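Local coordinates for protein putative peptidase (Clostridium acetobutylicum, PDB 3K9T) that binds one zinc ion per subunit, probably acts in the biosynthesis of modified polysaccharides and is not expected to be a peptidase, at residues H95-V101 and E135-L141; V103-L109 and D152-I158; K123-P127 and S140-N144. Numbering follows the deposited sequence.

Contact 1. Residues H95-V101 and E135-L141; sequences HVMSYSV and ENWGFSL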
loop_
_atom_site.group_PDB
_atom_site.type_symbol
_atom_site.label_atom_id
_atom_site.label_comp_id
_atom_site.label_asym_id
_atom_site.label_seq_id
_atom_site.Cartn_x
_atom_site.Cartn_y
_atom_site.Cartn_z
ATOM N N HIS A 95 26.352 -7.791 -41.439
ATOM C CA HIS A 95 26.733 -6.888 -42.538
ATOM C C HIS A 95 25.608 -6.581 -43.552
ATOM O O HIS A 95 25.737 -5.614 -44.290
ATOM C CB HIS A 95 27.942 -7.407 -43.333
ATOM C CG HIS A 95 29.245 -7.298 -42.612
ATOM N ND1 HIS A 95 29.713 -6.110 -42.101
ATOM C CD2 HIS A 95 30.194 -8.224 -42.335
ATOM C CE1 HIS A 95 30.879 -6.314 -41.509
ATOM N NE2 HIS A 95 31.206 -7.585 -41.653
ATOM N N VAL A 96 24.549 -7.391 -43.622
ATOM C CA VAL A 96 23.439 -7.136 -44.543
ATOM C C VAL A 96 22.170 -6.844 -43.758
ATOM O O VAL A 96 21.861 -7.533 -42.787
ATOM C CB VAL A 96 23.153 -8.327 -45.508
ATOM C CG1 VAL A 96 21.906 -8.048 -46.358
ATOM C CG2 VAL A 96 24.322 -8.556 -46.417
HETATM N N MSE A 97 21.454 -5.810 -44.198
HETATM C CA MSE A 97 20.172 -5.431 -43.626
HETATM C C MSE A 97 19.152 -6.529 -43.982
HETATM O O MSE A 97 18.976 -6.880 -45.151
HETATM C CB MSE A 97 19.760 -4.068 -44.167
HETATM C CG MSE A 97 18.405 -3.543 -43.671
HETATM SE SE MSE A 97 17.855 -2.006 -44.735
HETATM C CE MSE A 97 19.098 -0.711 -43.957
ATOM N N SER A 98 18.505 -7.087 -42.961
ATOM C CA SER A 98 17.624 -8.227 -43.158
ATOM C C SER A 98 16.490 -7.802 -44.074
ATOM O O SER A 98 15.937 -6.727 -43.906
ATOM C CB SER A 98 17.082 -8.743 -41.824
ATOM O OG SER A 98 16.535 -10.046 -41.947
ATOM N N TYR A 99 16.158 -8.677 -45.015
ATOM C CA TYR A 99 15.153 -8.453 -46.049
ATOM C C TYR A 99 15.666 -7.556 -47.179
ATOM O O TYR A 99 14.861 -7.043 -47.959
ATOM C CB TYR A 99 13.783 -7.994 -45.481
ATOM C CG TYR A 99 12.790 -9.134 -45.283
ATOM C CD1 TYR A 99 13.091 -10.210 -44.442
ATOM C CD2 TYR A 99 11.564 -9.151 -45.938
ATOM C CE1 TYR A 99 12.197 -11.259 -44.245
ATOM C CE2 TYR A 99 10.656 -10.237 -45.760
ATOM C CZ TYR A 99 10.986 -11.285 -44.918
ATOM O OH TYR A 99 10.112 -12.342 -44.701
ATOM N N SER A 100 16.989 -7.408 -47.309
ATOM C CA SER A 100 17.550 -6.592 -48.392
ATOM C C SER A 100 17.146 -7.126 -49.770
ATOM O O SER A 100 17.351 -8.302 -50.086
ATOM C CB SER A 100 19.093 -6.490 -48.330
ATOM O OG SER A 100 19.541 -5.511 -47.393
ATOM N N VAL A 101 16.572 -6.246 -50.580
ATOM C CA VAL A 101 16.257 -6.554 -51.984
ATOM C C VAL A 101 17.566 -6.909 -52.720
ATOM O O VAL A 101 18.620 -6.460 -52.327
ATOM C CB VAL A 101 15.514 -5.366 -52.634
ATOM C CG1 VAL A 101 14.152 -5.169 -51.941
ATOM C CG2 VAL A 101 16.347 -4.088 -52.535
ATOM N N GLU A 135 10.398 -2.118 -48.974
ATOM C CA GLU A 135 11.518 -2.637 -49.766
ATOM C C GLU A 135 12.724 -1.716 -49.641
ATOM O O GLU A 135 12.591 -0.502 -49.688
ATOM C CB GLU A 135 11.137 -2.814 -51.224
ATOM C CG GLU A 135 10.351 -4.080 -51.457
ATOM C CD GLU A 135 9.813 -4.205 -52.882
ATOM O OE1 GLU A 135 10.280 -3.468 -53.775
ATOM O OE2 GLU A 135 8.924 -5.058 -53.101
ATOM N N ASN A 136 13.902 -2.306 -49.491
ATOM C CA ASN A 136 15.103 -1.545 -49.197
ATOM C C ASN A 136 16.340 -2.459 -49.219
ATOM O O ASN A 136 16.208 -3.679 -49.431
ATOM C CB ASN A 136 14.937 -0.918 -47.811
ATOM C CG ASN A 136 15.898 0.239 -47.554
ATOM O OD1 ASN A 136 16.561 0.745 -48.473
ATOM N ND2 ASN A 136 15.989 0.653 -46.280
ATOM N N TRP A 137 17.530 -1.875 -49.054
ATOM C CA TRP A 137 18.758 -2.651 -48.927
ATOM C C TRP A 137 19.861 -1.886 -48.185
ATOM O O TRP A 137 19.988 -0.676 -48.298
ATOM C CB TRP A 137 19.267 -3.176 -50.288
ATOM C CG TRP A 137 19.786 -2.153 -51.248
ATOM C CD1 TRP A 137 19.059 -1.474 -52.163
ATOM C CD2 TRP A 137 21.144 -1.712 -51.403
ATOM N NE1 TRP A 137 19.866 -0.620 -52.867
ATOM C CE2 TRP A 137 21.154 -0.753 -52.428
ATOM C CE3 TRP A 137 22.346 -2.027 -50.771
ATOM C CZ2 TRP A 137 22.322 -0.101 -52.846
ATOM C CZ3 TRP A 137 23.524 -1.377 -51.197
ATOM C CH2 TRP A 137 23.494 -0.427 -52.222
ATOM N N GLY A 138 20.670 -2.596 -47.420
ATOM C CA GLY A 138 21.737 -1.936 -46.695
ATOM C C GLY A 138 22.891 -2.828 -46.304
ATOM O O GLY A 138 22.764 -4.050 -46.267
ATOM N N PHE A 139 24.030 -2.202 -46.047
ATOM C CA PHE A 139 25.175 -2.884 -45.497
ATOM C C PHE A 139 25.542 -2.206 -44.177
ATOM O O PHE A 139 25.529 -0.952 -44.078
ATOM C CB PHE A 139 26.386 -2.814 -46.426
ATOM C CG PHE A 139 26.329 -3.749 -47.590
ATOM C CD1 PHE A 139 26.820 -5.048 -47.482
ATOM C CD2 PHE A 139 25.753 -3.351 -48.788
ATOM C CE1 PHE A 139 26.765 -5.926 -48.555
ATOM C CE2 PHE A 139 25.696 -4.220 -49.873
ATOM C CZ PHE A 139 26.201 -5.508 -49.756
ATOM N N SER A 140 25.885 -3.029 -43.179
ATOM C CA SER A 140 26.417 -2.536 -41.927
ATOM C C SER A 140 27.921 -2.800 -41.849
ATOM O O SER A 140 28.403 -3.798 -42.364
ATOM C CB SER A 140 25.717 -3.237 -40.787
ATOM O OG SER A 140 24.436 -2.705 -40.589
ATOM N N LEU A 141 28.665 -1.904 -41.206
ATOM C CA LEU A 141 30.115 -2.106 -40.978
ATOM C C LEU A 141 30.599 -1.293 -39.785
ATOM O O LEU A 141 29.872 -0.415 -39.281
ATOM C CB LEU A 141 30.948 -1.732 -42.201
ATOM C CG LEU A 141 30.995 -0.273 -42.635
ATOM C CD1 LEU A 141 32.131 -0.112 -43.617
ATOM C CD2 LEU A 141 29.646 0.191 -43.217
#
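At E135 the contact starts lightly: CB lies 3.9 Å from V101 CG1. N136 O accepts a hydrogen bond from V101 N (2.8 Å), while N136 ND2 sits 3.6 Å from the SE atom of selenomethionine M97. W137 brings CD1 to 3.8 Å from V101 CG2, and its indole stacks on Y115. At G138 both backbone polar atoms are used. G138 N donates to S100 OG (3.1 Å), and G138 O accepts from M97 N (3.0 Å). S100 OG in turn donates to M97 O (2.7 Å), across the type II beta turn M97-S100. The turn lies in a loop of the insert region. A single beta bridge, V96 with F139, sets that loop beside strand 139-140, which pairs in parallel with strand 116-117. F139 CA makes a CA-H...O contact with H95 O (3.0 Å); its ring meets V96, CE1 to CG2 4.2 Å. S140 pairs twice with H95: S140 N donates to H95 O (2.8 Å), and H95 ND1 donates to S140 O (2.7 Å).

Contact 2. Residues V103-L109 and D152-I158; sequences VHKTMTL and DDYEVVI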
loop_
_atom_site.group_PDB
_atom_site.type_symbol
_atom_site.label_atom_id
_atom_site.label_comp_id
_atom_site.label_asym_id
_atom_site.label_seq_id
_atom_site.Cartn_x
_atom_site.Cartn_y
_atom_site.Cartn_z
ATOM N N VAL A 103 20.674 -6.730 -55.195
ATOM C CA VAL A 103 21.301 -5.621 -55.882
ATOM C C VAL A 103 22.615 -6.091 -56.473
ATOM O O VAL A 103 23.311 -6.913 -55.876
ATOM C CB VAL A 103 21.528 -4.355 -54.973
ATOM C CG1 VAL A 103 20.598 -4.364 -53.716
ATOM C CG2 VAL A 103 23.015 -4.174 -54.573
ATOM N N HIS A 104 22.924 -5.579 -57.665
ATOM C CA HIS A 104 24.178 -5.872 -58.339
ATOM C C HIS A 104 24.570 -4.609 -59.112
ATOM O O HIS A 104 24.012 -4.325 -60.160
ATOM C CB HIS A 104 24.039 -7.085 -59.255
ATOM C CG HIS A 104 25.336 -7.526 -59.855
ATOM N ND1 HIS A 104 26.554 -7.029 -59.437
ATOM C CD2 HIS A 104 25.614 -8.462 -60.794
ATOM C CE1 HIS A 104 27.522 -7.610 -60.124
ATOM N NE2 HIS A 104 26.979 -8.485 -60.950
ATOM N N LYS A 105 25.521 -3.851 -58.571
ATOM C CA LYS A 105 25.846 -2.529 -59.082
ATOM C C LYS A 105 27.311 -2.163 -58.944
ATOM O O LYS A 105 28.037 -2.760 -58.154
ATOM C CB LYS A 105 25.072 -1.484 -58.288
ATOM C CG LYS A 105 23.559 -1.668 -58.260
ATOM C CD LYS A 105 22.826 -0.331 -58.043
ATOM C CE LYS A 105 21.524 -0.495 -57.269
ATOM N NZ LYS A 105 20.555 0.593 -57.577
ATOM N N THR A 106 27.743 -1.190 -59.745
ATOM C CA THR A 106 28.997 -0.507 -59.477
ATOM C C THR A 106 28.610 0.872 -59.016
ATOM O O THR A 106 27.807 1.535 -59.644
ATOM C CB THR A 106 29.952 -0.402 -60.665
ATOM O OG1 THR A 106 30.669 -1.633 -60.785
ATOM C CG2 THR A 106 30.973 0.714 -60.414
HETATM N N MSE A 107 29.145 1.287 -57.885
HETATM C CA MSE A 107 28.893 2.618 -57.384
HETATM C C MSE A 107 30.157 3.215 -56.782
HETATM O O MSE A 107 31.079 2.492 -56.371
HETATM C CB MSE A 107 27.717 2.649 -56.395
HETATM C CG MSE A 107 27.236 1.312 -55.924
HETATM SE SE MSE A 107 25.654 1.518 -54.817
HETATM C CE MSE A 107 24.795 -0.068 -55.435
ATOM N N THR A 108 30.208 4.542 -56.795
ATOM C CA THR A 108 31.298 5.261 -56.178
ATOM C C THR A 108 31.002 5.330 -54.674
ATOM O O THR A 108 29.861 5.093 -54.255
ATOM C CB THR A 108 31.466 6.666 -56.780
ATOM O OG1 THR A 108 30.506 7.558 -56.206
ATOM C CG2 THR A 108 31.325 6.628 -58.323
ATOM N N LEU A 109 32.021 5.648 -53.869
ATOM C CA LEU A 109 31.852 5.710 -52.410
ATOM C C LEU A 109 30.685 6.613 -52.022
ATOM O O LEU A 109 29.857 6.236 -51.164
ATOM C CB LEU A 109 33.136 6.164 -51.686
ATOM C CG LEU A 109 33.131 6.063 -50.137
ATOM C CD1 LEU A 109 32.900 4.648 -49.652
ATOM C CD2 LEU A 109 34.410 6.581 -49.507
ATOM N N ASP A 152 36.284 5.465 -54.660
ATOM C CA ASP A 152 36.565 4.318 -55.514
ATOM C C ASP A 152 35.302 3.906 -56.261
ATOM O O ASP A 152 34.231 4.491 -56.046
ATOM C CB ASP A 152 37.060 3.140 -54.637
ATOM C CG ASP A 152 37.770 2.065 -55.426
ATOM O OD1 ASP A 152 38.087 2.310 -56.589
ATOM O OD2 ASP A 152 38.011 0.965 -54.901
ATOM N N ASP A 153 35.453 2.941 -57.171
ATOM C CA ASP A 153 34.321 2.268 -57.799
ATOM C C ASP A 153 34.247 0.919 -57.124
ATOM O O ASP A 153 35.210 0.135 -57.120
ATOM C CB ASP A 153 34.460 2.112 -59.322
ATOM C CG ASP A 153 34.057 3.371 -60.081
ATOM O OD1 ASP A 153 32.924 3.882 -59.871
ATOM O OD2 ASP A 153 34.881 3.843 -60.893
ATOM N N TYR A 154 33.093 0.677 -56.518
ATOM C CA TYR A 154 32.871 -0.525 -55.762
ATOM C C TYR A 154 31.842 -1.388 -56.462
ATOM O O TYR A 154 30.854 -0.874 -56.957
ATOM C CB TYR A 154 32.378 -0.165 -54.353
ATOM C CG TYR A 154 33.418 0.470 -53.452
ATOM C CD1 TYR A 154 34.362 -0.317 -52.792
ATOM C CD2 TYR A 154 33.450 1.852 -53.246
ATOM C CE1 TYR A 154 35.319 0.248 -51.962
ATOM C CE2 TYR A 154 34.401 2.432 -52.403
ATOM C CZ TYR A 154 35.339 1.619 -51.760
ATOM O OH TYR A 154 36.302 2.165 -50.925
ATOM N N GLU A 155 32.102 -2.690 -56.528
ATOM C CA GLU A 155 31.097 -3.664 -56.934
ATOM C C GLU A 155 30.258 -3.958 -55.682
ATOM O O GLU A 155 30.802 -4.288 -54.618
ATOM C CB GLU A 155 31.742 -4.959 -57.438
ATOM C CG GLU A 155 30.802 -5.833 -58.278
ATOM C CD GLU A 155 31.342 -7.236 -58.544
ATOM O OE1 GLU A 155 32.431 -7.581 -58.048
ATOM O OE2 GLU A 155 30.657 -8.010 -59.236
ATOM N N VAL A 156 28.945 -3.806 -55.817
ATOM C CA VAL A 156 28.010 -3.998 -54.729
ATOM C C VAL A 156 27.069 -5.126 -55.096
ATOM O O VAL A 156 26.280 -5.008 -56.034
ATOM C CB VAL A 156 27.202 -2.727 -54.481
ATOM C CG1 VAL A 156 26.220 -2.924 -53.304
ATOM C CG2 VAL A 156 28.157 -1.549 -54.236
ATOM N N VAL A 157 27.162 -6.216 -54.341
ATOM C CA VAL A 157 26.380 -7.406 -54.583
ATOM C C VAL A 157 25.626 -7.842 -53.324
ATOM O O VAL A 157 26.231 -8.047 -52.272
ATOM C CB VAL A 157 27.299 -8.591 -55.009
ATOM C CG1 VAL A 157 26.491 -9.865 -55.130
ATOM C CG2 VAL A 157 28.013 -8.287 -56.300
ATOM N N ILE A 158 24.305 -7.924 -53.437
ATOM C CA ILE A 158 23.471 -8.617 -52.464
ATOM C C ILE A 158 22.687 -9.658 -53.274
ATOM O O ILE A 158 21.738 -9.312 -53.983
ATOM C CB ILE A 158 22.464 -7.708 -51.714
ATOM C CG1 ILE A 158 23.177 -6.627 -50.899
ATOM C CG2 ILE A 158 21.595 -8.553 -50.797
ATOM C CD1 ILE A 158 22.215 -5.537 -50.322
#
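V156 lies at the apolar centre. Its CG1 packs on V103 CG2 (3.7 Å), and its CG2 packs on CG of selenomethionine M107 (3.4 Å). V103 CG1 also meets I158 CD1 (3.9 Å). These side chains share one face of the sheet, where W137 covers V103, M107 and I158, and F139 covers V156 and I158. Further along, L109 CD1 touches Y154 CE2 (3.8 Å).

Three hydrogen-bonded pairs join the backbones. V103 N donates to I158 O (3.0 Å) and I158 N to V103 O (2.8 Å). K105 N donates to V156 O (2.9 Å) and V156 N to K105 O (2.7 Å). M107 N donates to Y154 O (2.9 Å) and Y154 N to M107 O (2.7 Å). The non-hydrogen-bonded pairs H104-V157 and T106-E155 alternate with them.

The other face is more polar. H104 CE1 approaches E155 OE2 (3.3 Å), but E155 forms its salt bridge with R79. T108 CG2 lies 3.5 Å from D153 OD1. T108 is the N-cap residue of helix 109-112, and L109 N makes a weak hydrogen bond to D152 O (3.3 Å).

The strand directions differ by 150°. This is a twisted antiparallel pair, in which 103-108 forms the edge strand of the insert region's four-stranded sheet.

Contact 3. Residues K123-P127 and S140-N144; sequences KDRIP and SLTQN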
loop_
_atom_site.group_PDB
_atom_site.type_symbol
_atom_site.label_atom_id
_atom_site.label_comp_id
_atom_site.label_asym_id
_atom_site.label_seq_id
_atom_site.Cartn_x
_atom_site.Cartn_y
_atom_site.Cartn_z
ATOM N N LYS A 123 33.019 2.466 -32.315
ATOM C CA LYS A 123 33.632 2.408 -33.632
ATOM C C LYS A 123 34.028 1.030 -34.130
ATOM O O LYS A 123 34.471 0.870 -35.258
ATOM C CB LYS A 123 34.823 3.382 -33.679
ATOM C CG LYS A 123 34.417 4.859 -33.471
ATOM C CD LYS A 123 35.411 5.809 -34.120
ATOM C CE LYS A 123 36.717 5.817 -33.368
ATOM N NZ LYS A 123 37.879 6.018 -34.262
ATOM N N ASP A 124 33.807 0.042 -33.285
ATOM C CA ASP A 124 34.140 -1.343 -33.540
ATOM C C ASP A 124 32.899 -2.267 -33.674
ATOM O O ASP A 124 33.047 -3.482 -33.741
ATOM C CB ASP A 124 34.979 -1.822 -32.363
ATOM C CG ASP A 124 34.272 -1.571 -30.960
ATOM O OD1 ASP A 124 33.516 -0.557 -30.756
ATOM O OD2 ASP A 124 34.516 -2.402 -30.039
ATOM N N ARG A 125 31.690 -1.710 -33.698
ATOM C CA ARG A 125 30.489 -2.541 -33.733
ATOM C C ARG A 125 29.806 -2.516 -35.065
ATOM O O ARG A 125 29.811 -1.507 -35.744
ATOM C CB ARG A 125 29.507 -2.095 -32.641
ATOM C CG ARG A 125 30.061 -2.365 -31.235
ATOM C CD ARG A 125 29.100 -2.018 -30.173
ATOM N NE ARG A 125 29.679 -2.133 -28.828
ATOM C CZ ARG A 125 29.047 -1.758 -27.716
ATOM N NH1 ARG A 125 27.822 -1.264 -27.793
ATOM N NH2 ARG A 125 29.628 -1.877 -26.521
ATOM N N ILE A 126 29.231 -3.654 -35.450
ATOM C CA ILE A 126 28.428 -3.730 -36.663
ATOM C C ILE A 126 26.968 -3.590 -36.219
ATOM O O ILE A 126 26.487 -4.332 -35.382
ATOM C CB ILE A 126 28.656 -5.036 -37.438
ATOM C CG1 ILE A 126 30.151 -5.229 -37.746
ATOM C CG2 ILE A 126 27.824 -5.039 -38.750
ATOM C CD1 ILE A 126 30.536 -6.678 -38.188
ATOM N N PRO A 127 26.263 -2.600 -36.746
ATOM C CA PRO A 127 24.869 -2.543 -36.355
ATOM C C PRO A 127 23.995 -3.577 -37.083
ATOM O O PRO A 127 24.229 -3.863 -38.251
ATOM C CB PRO A 127 24.451 -1.118 -36.733
ATOM C CG PRO A 127 25.394 -0.688 -37.791
ATOM C CD PRO A 127 26.662 -1.483 -37.616
ATOM N N SER A 140 25.885 -3.029 -43.179
ATOM C CA SER A 140 26.417 -2.536 -41.927
ATOM C C SER A 140 27.921 -2.800 -41.849
ATOM O O SER A 140 28.403 -3.798 -42.364
ATOM C CB SER A 140 25.717 -3.237 -40.787
ATOM O OG SER A 140 24.436 -2.705 -40.589
ATOM N N LEU A 141 28.665 -1.904 -41.206
ATOM C CA LEU A 141 30.115 -2.106 -40.978
ATOM C C LEU A 141 30.599 -1.293 -39.785
ATOM O O LEU A 141 29.872 -0.415 -39.281
ATOM C CB LEU A 141 30.948 -1.732 -42.201
ATOM C CG LEU A 141 30.995 -0.273 -42.635
ATOM C CD1 LEU A 141 32.131 -0.112 -43.617
ATOM C CD2 LEU A 141 29.646 0.191 -43.217
ATOM N N THR A 142 31.817 -1.577 -39.313
ATOM C CA THR A 142 32.305 -0.805 -38.188
ATOM C C THR A 142 32.666 0.568 -38.704
ATOM O O THR A 142 33.037 0.730 -39.883
ATOM C CB THR A 142 33.510 -1.432 -37.427
ATOM O OG1 THR A 142 34.725 -1.366 -38.219
ATOM C CG2 THR A 142 33.156 -2.874 -36.938
ATOM N N GLN A 143 32.491 1.552 -37.832
ATOM C CA GLN A 143 32.937 2.897 -38.122
ATOM C C GLN A 143 34.420 2.873 -38.468
ATOM O O GLN A 143 34.824 3.521 -39.406
ATOM C CB GLN A 143 32.717 3.813 -36.904
ATOM C CG GLN A 143 33.021 5.285 -37.152
ATOM C CD GLN A 143 32.085 5.876 -38.179
ATOM O OE1 GLN A 143 30.840 5.782 -38.061
ATOM N NE2 GLN A 143 32.671 6.474 -39.209
ATOM N N ASN A 144 35.228 2.116 -37.724
ATOM C CA ASN A 144 36.670 2.103 -37.958
ATOM C C ASN A 144 36.983 1.642 -39.386
ATOM O O ASN A 144 37.877 2.212 -40.047
ATOM C CB ASN A 144 37.429 1.249 -36.923
ATOM C CG ASN A 144 37.501 1.899 -35.537
ATOM O OD1 ASN A 144 37.504 3.133 -35.409
ATOM N ND2 ASN A 144 37.573 1.060 -34.483
HETATM O O HOH W 1 30.670 1.253 -35.670
#
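K123 is the residue most covered by the other segment (91 Å²). Its side chain leaves the backbone with chi1 m, turns at chi3 (m), and brings NZ to N144 OD1 in a 3.1 Å hydrogen bond. N144, also chi1 m, directs its amide toward K123. The backbones join beside this bond: N144 N donates to K123 O at 2.9 Å.

T142 is the N-cap of helix 143-147. With chi1 p, its OG1 accepts a hydrogen bond from K145 N. The methyl group CG2 meets D124 O (3.3 Å) and I126 CG1 (3.9 Å). T142 CA adds a CA-H...O contact to R125 O (3.6 Å). Q143 starts with its CA-to-CB bond toward 123-127, and its CB lies 3.9 Å from K123 CB. The t, p rotamer then carries its amide away, to T118 and D147. A water bridges the backbones: it accepts from Q143 N (2.8 Å) and lies 2.9 Å from R125 O.

R125 is extended, with chi2 and chi3 both t. Its CA-to-CB bond points away from 140-144, and NH1 forms a salt bridge with D322. I126 (m, t) places CG2 3.4 Å from S140 CB. S140, chi1 m, directs OG to P127 O, to which it donates a hydrogen bond of 2.6 Å.

The two segments run nearly antiparallel, 173° apart end to end, without a beta bridge. Two of the three direct hydrogen bonds, N144 N to K123 O and S140 OG to P127 O, end on loop carbonyls. The loop therefore supplies acceptors to the first turn of helix 143-147 and to S140 of strand 139-140.

How the contacts relate
All three contacts lie in the insert region. Contact 1 shares S140 and L141 with contact 3, and H95 CE1 packs on I126 CD1 at 3.4 Å. Contacts 1 and 2 meet along an apolar seam: W137 CG to V103 CG1 and F139 CZ to I158 CG1, both 3.4 Å. Contacts 2 and 3 stay about 8 Å apart at their nearest atoms. Contacts 1 and 3 lie near the zinc site of H190, D196 and H325. The P127 side chain is about 7 Å from that of H325 and about 12 Å from the zinc. The side chain of S140 lies about 10 Å from that of H325, and Y99's about 11 Å from that of H190. Contact 2 is remote.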